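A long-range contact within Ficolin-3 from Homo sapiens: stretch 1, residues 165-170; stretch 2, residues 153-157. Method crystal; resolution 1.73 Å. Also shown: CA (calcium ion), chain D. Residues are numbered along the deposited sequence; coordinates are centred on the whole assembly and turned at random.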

# COMPACT_ATOMS: atom_id res chain seq x y z
N SER A 165 -11.12 29.35 25.76
CA SER A 165 -11.08 29.32 24.31
C SER A 165 -11.35 27.91 23.76
O SER A 165 -11.68 26.98 24.51
CB SER A 165 -9.71 29.81 23.82
OG SER A 165 -8.67 28.92 24.20
N ASN A 166 -11.24 27.80 22.43
CA ASN A 166 -11.31 26.52 21.73
C ASN A 166 -9.91 26.02 21.41
O ASN A 166 -9.27 26.48 20.46
CB ASN A 166 -12.15 26.67 20.45
CG ASN A 166 -12.26 25.37 19.66
OD1 ASN A 166 -11.30 24.62 19.53
ND2 ASN A 166 -13.45 25.11 19.13
N CYS A 167 -9.42 25.08 22.22
CA CYS A 167 -8.07 24.56 22.07
C CYS A 167 -7.79 24.00 20.68
O CYS A 167 -6.69 24.11 20.19
CB CYS A 167 -7.79 23.47 23.09
SG CYS A 167 -7.48 24.08 24.76
N ALA A 168 -8.78 23.34 20.09
CA ALA A 168 -8.62 22.76 18.75
C ALA A 168 -8.30 23.88 17.76
O ALA A 168 -7.40 23.76 16.94
CB ALA A 168 -9.86 22.00 18.33
N VAL A 169 -9.06 24.97 17.84
CA VAL A 169 -8.78 26.14 17.00
C VAL A 169 -7.43 26.70 17.40
O VAL A 169 -6.52 26.81 16.58
CB VAL A 169 -9.88 27.21 17.15
CG1 VAL A 169 -9.45 28.53 16.51
CG2 VAL A 169 -11.20 26.72 16.56
N ILE A 170 -7.27 26.99 18.69
CA ILE A 170 -6.04 27.61 19.18
C ILE A 170 -4.78 26.87 18.74
O ILE A 170 -3.85 27.50 18.26
CB ILE A 170 -6.05 27.78 20.72
CG1 ILE A 170 -7.12 28.79 21.14
CG2 ILE A 170 -4.68 28.20 21.22
CD1 ILE A 170 -6.93 30.17 20.52
CA CA D . -13.41 25.91 25.54
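Stretch 2 153-157: FTTYD

Stretch 2 is an irregular, mostly extended strip that passes across the first turn of a helix. F153, T154 and T155 have extended backbone angles (phi/psi -79/141, -129/142 and -122/176); at Y156 the chain turns to -63/-25, and D157 follows at -109/16. In stretch 1 the helix begins at C167 and continues beyond I170, with N166 as its N-cap. The nearest CA atoms across the stretches are A168 CA and Y156 CA, 5.0 Å apart. The contact is compact, burying 205 Å² counted over both sides, and its weight falls on N166, A168 and V169 against T154, T155 and Y156.

Packing against the backbone comes first. A168 points its CB toward stretch 2, and that methyl lies 3.4 Å from T155 C and 3.5 Å from Y156 N, so it rests on the peptide unit joining these two residues. T155 turns its own CB away, which leaves its backbone as the surface that A168 meets. T154 does the reverse and points toward the helix, its OG1 3.9 Å from A168 CB; this hydroxyl is buried by the contact and finds no partner anywhere in the model.

The apolar side-chain contact lies one residue further along the helix, where V169 CG2 meets Y156 CB at 3.7 Å. Both CA-to-CB bonds run sideways to the opposing stretch, and the end of the tyrosine leads away, so it is the base of this large side chain that packs on valine while the ring extends beyond the contact.

The polar part centres on N166, whose chi1 is t and whose CA-to-CB bond points toward stretch 2. N166 OD1 accepts a hydrogen bond from V169 N at 2.8 Å with an N-H...acceptor angle of 167°, capping the helix, while I170 N donates to N166 O at 2.7 Å in the first turn. The amide's other end faces the carbonyls of stretch 2: N166 ND2 is 3.1 Å from Y156 O and 3.5 Å from T155 O. One side chain thus caps its own helix and sets its amide nitrogen beside the neighbouring backbone.

Each stretch also has a local anchor. Within stretch 2, T155 OG1 donates to D157 OD1 at 2.8 Å, a link that spans the turn at Y156. Just before the cap, S165 O binds the calcium ion at 2.3 Å, tying the approach to the helix to the metal site.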

# COMPACT_ATOMS: atom_id res chain seq x y z
N PHE A 153 -13.33 14.65 23.92
CA PHE A 153 -12.64 15.03 22.70
C PHE A 153 -13.20 16.37 22.25
O PHE A 153 -14.41 16.61 22.38
CB PHE A 153 -12.93 13.95 21.64
CG PHE A 153 -11.93 13.89 20.52
CD1 PHE A 153 -10.68 13.33 20.71
CD2 PHE A 153 -12.27 14.36 19.25
CE1 PHE A 153 -9.77 13.24 19.67
CE2 PHE A 153 -11.36 14.28 18.20
CZ PHE A 153 -10.11 13.72 18.41
N THR A 154 -12.33 17.26 21.74
CA THR A 154 -12.80 18.51 21.09
C THR A 154 -12.17 18.73 19.73
O THR A 154 -11.00 18.40 19.48
CB THR A 154 -12.73 19.83 21.97
OG1 THR A 154 -11.70 20.73 21.53
CG2 THR A 154 -12.63 19.54 23.41
N THR A 155 -13.00 19.24 18.83
CA THR A 155 -12.59 19.62 17.49
C THR A 155 -12.93 21.10 17.31
O THR A 155 -13.52 21.72 18.19
CB THR A 155 -13.35 18.80 16.43
OG1 THR A 155 -14.76 18.94 16.62
CG2 THR A 155 -12.99 17.31 16.55
N TYR A 156 -12.56 21.67 16.17
CA TYR A 156 -12.79 23.10 15.98
C TYR A 156 -14.28 23.48 16.00
O TYR A 156 -14.63 24.61 16.35
CB TYR A 156 -12.07 23.61 14.72
CG TYR A 156 -12.60 23.05 13.42
CD1 TYR A 156 -13.84 23.41 12.94
CD2 TYR A 156 -11.83 22.17 12.66
CE1 TYR A 156 -14.32 22.90 11.75
CE2 TYR A 156 -12.30 21.66 11.46
CZ TYR A 156 -13.54 22.02 11.02
OH TYR A 156 -14.02 21.52 9.83
N ASP A 157 -15.15 22.53 15.68
CA ASP A 157 -16.59 22.78 15.68
C ASP A 157 -17.31 22.09 16.83
O ASP A 157 -18.54 21.95 16.82
CB ASP A 157 -17.21 22.36 14.34
CG ASP A 157 -17.09 20.87 14.08
OD1 ASP A 157 -16.07 20.28 14.50
OD2 ASP A 157 -18.02 20.30 13.47
O HOH W 1 -15.01 27.71 25.65
O HOH W 2 -14.90 24.94 27.09